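Acireductone dioxygenase (Bacillus anthracis, PDB 4QGL) probably catalyses the reaction of the acireductone 1,2-dihydroxy-3-keto-5-methylthiopentene with oxygen in methionine salvage, giving products that depend on the bound iron or nickel. Local coordinates at residues T15-E20 with S24-E29; D70-R75 with I161-T166. All coordinates share one frame; numbering follows the deposited sequence.

Interaction 1: residues T15-E20 with S24-E29; sequences TRIENE and SKFLQE
Ile17, in the short strand 16-17, meets Phe26 of the helix that follows, and the pair is a compact case of an aliphatic tip laid on an aromatic face. The delta methyl does the touching: CD1 of Ile17 sits 4.2 Å from the centroid of the Phe26 ring, 21° off the ring normal, in a CH-pi contact. It is displaced toward the rim, so that its nearest ring atom is Phe26 CD1, 4.0 Å from Ile17 CD1. The two side chains cross at about a right angle. With CG anti to the backbone N (chi1 176°), Phe26 presents that face to the strand, while its ring also makes an edge-to-face contact with Phe130. Ile17 pairs through its backbone with Ile8, which Phe26 also touches. Two residues on, Asn19 takes the N-cap position, its OD1 accepting a hydrogen bond from the backbone N of Lys22. Glu20 then contributes only its backbone to the polar link: Ser24 N donates to Glu20 O over 3.2 Å, with an N-H...O angle of 166°, as part of the first turn of the helix. Ser24 OG bonds to Val21 O. The arrangement is that of an edge strand running into an Asn-capped helix, with helix 20-29 laid against an antiparallel sheet of the cupin fold.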
loop_
_atom_site.group_PDB
_atom_site.type_symbol
_atom_site.label_atom_id
_atom_site.label_comp_id
_atom_site.label_asym_id
_atom_site.label_seq_id
_atom_site.Cartn_x
_atom_site.Cartn_y
_atom_site.Cartn_z
ATOM N N THR A 15 16.174 -9.266 10.636
ATOM C CA THR A 15 16.475 -10.051 9.446
ATOM C C THR A 15 15.600 -9.663 8.231
ATOM O O THR A 15 14.505 -9.169 8.392
ATOM C CB THR A 15 16.293 -11.557 9.751
ATOM O OG1 THR A 15 15.043 -11.781 10.439
ATOM C CG2 THR A 15 17.481 -12.077 10.604
ATOM N N ARG A 16 16.113 -9.931 7.036
ATOM C CA ARG A 16 15.487 -9.537 5.777
ATOM C C ARG A 16 15.142 -10.718 4.813
ATOM O O ARG A 16 15.967 -11.581 4.539
ATOM C CB ARG A 16 16.407 -8.535 5.046
ATOM C CG ARG A 16 16.369 -7.115 5.603
ATOM C CD ARG A 16 17.209 -6.126 4.788
ATOM N NE ARG A 16 16.497 -5.586 3.622
ATOM C CZ ARG A 16 15.485 -4.708 3.674
ATOM N NH1 ARG A 16 15.025 -4.241 4.825
ATOM N NH2 ARG A 16 14.894 -4.308 2.568
ATOM N N ILE A 17 13.929 -10.725 4.276
ATOM C CA ILE A 17 13.584 -11.649 3.202
ATOM C C ILE A 17 13.460 -10.861 1.897
ATOM O O ILE A 17 12.628 -9.979 1.777
ATOM C CB ILE A 17 12.269 -12.388 3.491
ATOM C CG1 ILE A 17 12.332 -13.108 4.821
ATOM C CG2 ILE A 17 11.950 -13.412 2.420
ATOM C CD1 ILE A 17 10.975 -13.162 5.477
ATOM N N GLU A 18 14.286 -11.196 0.917
ATOM C CA GLU A 18 14.326 -10.461 -0.344
ATOM C C GLU A 18 14.007 -11.291 -1.590
ATOM O O GLU A 18 13.679 -10.734 -2.610
ATOM C CB GLU A 18 15.713 -9.834 -0.513
ATOM C CG GLU A 18 16.069 -8.792 0.529
ATOM C CD GLU A 18 17.551 -8.457 0.517
ATOM O OE1 GLU A 18 17.924 -7.330 0.160
ATOM O OE2 GLU A 18 18.362 -9.331 0.856
ATOM N N ASN A 19 14.121 -12.608 -1.518
ATOM C CA ASN A 19 13.790 -13.484 -2.644
ATOM C C ASN A 19 12.294 -13.435 -3.000
ATOM O O ASN A 19 11.454 -13.415 -2.111
ATOM C CB ASN A 19 14.240 -14.906 -2.294
ATOM C CG ASN A 19 13.884 -15.935 -3.363
ATOM O OD1 ASN A 19 12.760 -16.416 -3.431
ATOM N ND2 ASN A 19 14.860 -16.311 -4.170
ATOM N N GLU A 20 11.966 -13.422 -4.292
ATOM C CA GLU A 20 10.567 -13.207 -4.715
ATOM C C GLU A 20 9.607 -14.237 -4.165
ATOM O O GLU A 20 8.563 -13.919 -3.594
ATOM C CB GLU A 20 10.394 -13.287 -6.224
ATOM C CG GLU A 20 11.589 -12.911 -7.068
ATOM C CD GLU A 20 11.205 -12.623 -8.523
ATOM O OE1 GLU A 20 12.114 -12.188 -9.287
ATOM O OE2 GLU A 20 10.002 -12.824 -8.884
ATOM N N SER A 24 6.537 -13.831 -1.110
ATOM C CA SER A 24 5.118 -14.063 -1.346
ATOM C C SER A 24 4.652 -15.243 -0.520
ATOM O O SER A 24 3.580 -15.189 0.048
ATOM C CB SER A 24 4.805 -14.218 -2.853
ATOM O OG SER A 24 5.483 -15.320 -3.452
ATOM N N LYS A 25 5.470 -16.285 -0.411
ATOM C CA LYS A 25 5.144 -17.365 0.516
ATOM C C LYS A 25 4.949 -16.883 1.944
ATOM O O LYS A 25 3.974 -17.269 2.599
ATOM C CB LYS A 25 6.183 -18.464 0.462
ATOM C CG LYS A 25 5.887 -19.414 -0.691
ATOM C CD LYS A 25 7.017 -20.395 -0.903
ATOM C CE LYS A 25 6.658 -21.395 -1.986
ATOM N NZ LYS A 25 7.851 -22.203 -2.367
ATOM N N PHE A 26 5.851 -16.007 2.404
ATOM C CA PHE A 26 5.745 -15.424 3.741
ATOM C C PHE A 26 4.467 -14.593 3.931
ATOM O O PHE A 26 3.755 -14.771 4.903
ATOM C CB PHE A 26 6.999 -14.615 4.058
ATOM C CG PHE A 26 6.938 -13.911 5.360
ATOM C CD1 PHE A 26 7.362 -14.535 6.522
ATOM C CD2 PHE A 26 6.445 -12.631 5.436
ATOM C CE1 PHE A 26 7.312 -13.886 7.744
ATOM C CE2 PHE A 26 6.375 -11.979 6.651
ATOM C CZ PHE A 26 6.818 -12.606 7.807
ATOM N N LEU A 27 4.169 -13.713 2.989
ATOM C CA LEU A 27 2.971 -12.881 3.061
ATOM C C LEU A 27 1.706 -13.729 3.014
ATOM O O LEU A 27 0.712 -13.421 3.665
ATOM C CB LEU A 27 2.973 -11.854 1.933
ATOM C CG LEU A 27 4.083 -10.817 2.074
ATOM C CD1 LEU A 27 4.241 -9.972 0.824
ATOM C CD2 LEU A 27 3.846 -9.930 3.287
ATOM N N GLN A 28 1.761 -14.808 2.255
ATOM C CA GLN A 28 0.658 -15.762 2.154
ATOM C C GLN A 28 0.360 -16.400 3.500
ATOM O O GLN A 28 -0.795 -16.530 3.908
ATOM C CB GLN A 28 1.078 -16.854 1.189
ATOM C CG GLN A 28 -0.029 -17.629 0.518
ATOM C CD GLN A 28 0.180 -17.641 -0.976
ATOM O OE1 GLN A 28 1.255 -17.218 -1.464
ATOM N NE2 GLN A 28 -0.852 -18.083 -1.729
ATOM N N GLU A 29 1.425 -16.799 4.188
ATOM C CA GLU A 29 1.273 -17.340 5.511
ATOM C C GLU A 29 0.716 -16.315 6.501
ATOM O O GLU A 29 0.037 -16.704 7.435
ATOM C CB GLU A 29 2.573 -17.981 5.994
ATOM C CG GLU A 29 2.688 -19.442 5.548
ATOM C CD GLU A 29 1.615 -20.359 6.172
ATOM O OE1 GLU A 29 1.076 -21.280 5.491
ATOM O OE2 GLU A 29 1.294 -20.157 7.372
#

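Interaction 2: residues D70-R75 with I161-T166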
loop_
_atom_site.group_PDB
_atom_site.type_symbol
_atom_site.label_atom_id
_atom_site.label_comp_id
_atom_site.label_asym_id
_atom_site.label_seq_id
_atom_site.Cartn_x
_atom_site.Cartn_y
_atom_site.Cartn_z
ATOM N N ASP A 70 -10.385 -7.199 -11.278
ATOM C CA ASP A 70 -10.080 -8.577 -10.881
ATOM C C ASP A 70 -9.950 -8.711 -9.376
ATOM O O ASP A 70 -10.513 -9.611 -8.782
ATOM C CB ASP A 70 -8.806 -9.085 -11.569
ATOM C CG ASP A 70 -8.975 -9.284 -13.104
ATOM O OD1 ASP A 70 -10.122 -9.351 -13.646
ATOM O OD2 ASP A 70 -7.913 -9.384 -13.770
ATOM N N VAL A 71 -9.203 -7.797 -8.782
ATOM C CA VAL A 71 -9.028 -7.737 -7.332
ATOM C C VAL A 71 -10.325 -7.287 -6.600
ATOM O O VAL A 71 -10.624 -7.769 -5.508
ATOM C CB VAL A 71 -7.763 -6.902 -6.936
ATOM C CG1 VAL A 71 -7.969 -5.399 -7.069
ATOM C CG2 VAL A 71 -7.321 -7.225 -5.529
ATOM N N SER A 72 -11.115 -6.407 -7.207
ATOM C CA SER A 72 -12.359 -6.029 -6.596
ATOM C C SER A 72 -13.373 -7.164 -6.618
ATOM O O SER A 72 -14.148 -7.275 -5.701
ATOM C CB SER A 72 -12.912 -4.806 -7.278
ATOM O OG SER A 72 -12.084 -3.703 -7.002
ATOM N N ALA A 73 -13.361 -8.011 -7.643
ATOM C CA ALA A 73 -14.314 -9.144 -7.746
ATOM C C ALA A 73 -13.865 -10.368 -6.963
ATOM O O ALA A 73 -14.676 -11.034 -6.362
ATOM C CB ALA A 73 -14.551 -9.530 -9.212
ATOM N N ARG A 74 -12.572 -10.672 -7.019
ATOM C CA ARG A 74 -11.977 -11.774 -6.251
ATOM C C ARG A 74 -12.222 -11.572 -4.749
ATOM O O ARG A 74 -12.657 -12.480 -4.061
ATOM C CB ARG A 74 -10.460 -11.874 -6.556
ATOM C CG ARG A 74 -9.697 -13.054 -5.926
ATOM C CD ARG A 74 -8.254 -13.202 -6.452
ATOM N NE ARG A 74 -8.232 -13.109 -7.921
ATOM C CZ ARG A 74 -7.544 -12.222 -8.646
ATOM N NH1 ARG A 74 -7.660 -12.244 -9.977
ATOM N NH2 ARG A 74 -6.732 -11.327 -8.073
ATOM N N ARG A 75 -11.983 -10.354 -4.269
ATOM C CA ARG A 75 -12.021 -10.060 -2.840
ATOM C C ARG A 75 -13.255 -9.284 -2.321
ATOM O O ARG A 75 -13.365 -9.073 -1.111
ATOM C CB ARG A 75 -10.737 -9.305 -2.458
ATOM C CG ARG A 75 -9.550 -10.206 -2.144
ATOM C CD ARG A 75 -9.762 -10.929 -0.815
ATOM N NE ARG A 75 -8.594 -11.710 -0.408
ATOM C CZ ARG A 75 -7.680 -11.318 0.478
ATOM N NH1 ARG A 75 -7.772 -10.134 1.088
ATOM N NH2 ARG A 75 -6.666 -12.125 0.762
ATOM N N ILE A 161 -3.336 4.138 -5.244
ATOM C CA ILE A 161 -4.734 3.892 -5.438
ATOM C C ILE A 161 -5.254 3.186 -4.193
ATOM O O ILE A 161 -4.661 2.232 -3.750
ATOM C CB ILE A 161 -4.987 3.003 -6.667
ATOM C CG1 ILE A 161 -4.370 3.632 -7.904
ATOM C CG2 ILE A 161 -6.469 2.855 -6.870
ATOM C CD1 ILE A 161 -4.370 2.721 -9.117
ATOM N N ARG A 162 -6.360 3.647 -3.630
ATOM C CA ARG A 162 -6.961 2.969 -2.524
ATOM C C ARG A 162 -8.212 2.281 -2.997
ATOM O O ARG A 162 -9.067 2.899 -3.649
ATOM C CB ARG A 162 -7.338 3.955 -1.453
ATOM C CG ARG A 162 -6.317 5.043 -1.267
ATOM C CD ARG A 162 -7.065 6.326 -1.042
ATOM N NE ARG A 162 -7.285 6.574 0.375
ATOM C CZ ARG A 162 -8.168 7.441 0.849
ATOM N NH1 ARG A 162 -8.284 7.594 2.151
ATOM N NH2 ARG A 162 -8.935 8.152 0.033
ATOM N N ILE A 163 -8.325 1.004 -2.661
ATOM C CA ILE A 163 -9.528 0.264 -2.955
ATOM C C ILE A 163 -10.206 -0.049 -1.625
ATOM O O ILE A 163 -9.574 -0.462 -0.703
ATOM C CB ILE A 163 -9.192 -1.006 -3.760
ATOM C CG1 ILE A 163 -8.336 -0.636 -4.977
ATOM C CG2 ILE A 163 -10.460 -1.698 -4.245
ATOM C CD1 ILE A 163 -7.881 -1.829 -5.799
ATOM N N PHE A 164 -11.491 0.192 -1.523
ATOM C CA PHE A 164 -12.204 -0.032 -0.293
ATOM C C PHE A 164 -13.556 -0.689 -0.544
ATOM O O PHE A 164 -14.069 -0.698 -1.667
ATOM C CB PHE A 164 -12.384 1.290 0.448
ATOM C CG PHE A 164 -12.513 2.497 -0.445
ATOM C CD1 PHE A 164 -11.399 3.080 -1.009
ATOM C CD2 PHE A 164 -13.749 3.094 -0.673
ATOM C CE1 PHE A 164 -11.515 4.201 -1.818
ATOM C CE2 PHE A 164 -13.868 4.230 -1.469
ATOM C CZ PHE A 164 -12.748 4.773 -2.049
ATOM N N VAL A 165 -14.113 -1.252 0.516
ATOM C CA VAL A 165 -15.510 -1.717 0.546
ATOM C C VAL A 165 -16.520 -0.576 0.704
ATOM O O VAL A 165 -17.482 -0.452 -0.066
ATOM C CB VAL A 165 -15.737 -2.679 1.715
ATOM C CG1 VAL A 165 -17.214 -2.858 1.990
ATOM C CG2 VAL A 165 -15.051 -4.013 1.431
ATOM N N THR A 166 -16.334 0.228 1.737
ATOM C CA THR A 166 -17.177 1.401 1.962
ATOM C C THR A 166 -16.265 2.504 2.416
ATOM O O THR A 166 -15.145 2.229 2.892
ATOM C CB THR A 166 -18.202 1.145 3.079
ATOM O OG1 THR A 166 -17.542 0.534 4.207
ATOM C CG2 THR A 166 -19.301 0.211 2.586
#
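Ile163 reaches Val71 by running its CG1 branch beside the backbone N (chi1 -52°) and on, fully extended, to CD1 (chi2 177°), while its CG2 stands anti to the backbone N. In Val71, a chi1 of 76° sets CG1 between the backbone N and the carbonyl carbon, where it meets that delta methyl from the helix side. The result is that Ile163 reaches the helix with two separate branches. Its CD1 lies 3.8 Å from Val71 CG1, an apolar methyl-to-methyl contact between strand and helix in which the side chains pass each other at a slant. Its CG2 lies 3.8 Å from Ser72 OG, a van der Waals contact; the hydroxyl has its polar partner in Ile68 O, to which it hydrogen-bonds one turn earlier in the helix. The backbones remain well apart, with the CA atoms of Ser72 and Ile163 7.8 Å from each other. Val71 and Ile163 are both buried, and the interface between the segments is small. Around it, Ile163 also packs on Val110 of the adjacent strand 109-113 and on Tyr77, while Ile161, two residues earlier, leans on Ile60 and Leu61 of helix 54-63. Both helices thus lie against the same side of strand 158-164, whereas Arg162 between the two isoleucines forms a salt bridge with Asp81. Such alternation is the ordinary logic of a helix laid on a beta sheet, here helix 65-75 packed on one of the two antiparallel sheets of an RmlC-like cupin.

The two contacts show helices packing on two different sheets of one cupin domain. Interaction 1 belongs to the sheet edged by strand 16-17, interaction 2 to the sheet containing strand 158-164; their centres are 23 Å apart and their nearest atoms about 8 Å, without touching. The cadmium-bound metal site draws on both sheets, with His148 in strand 148-151 of the first and Glu109 in strand 109-113 of the second, besides His103 and His105. The Ile163 side chain is about 12 Å from a cadmium ion, too far to touch it, and about 7 Å from that of Arg111, predicted to be important for generating the dianion. Interaction 1 lies at the surface, away from the annotated sites.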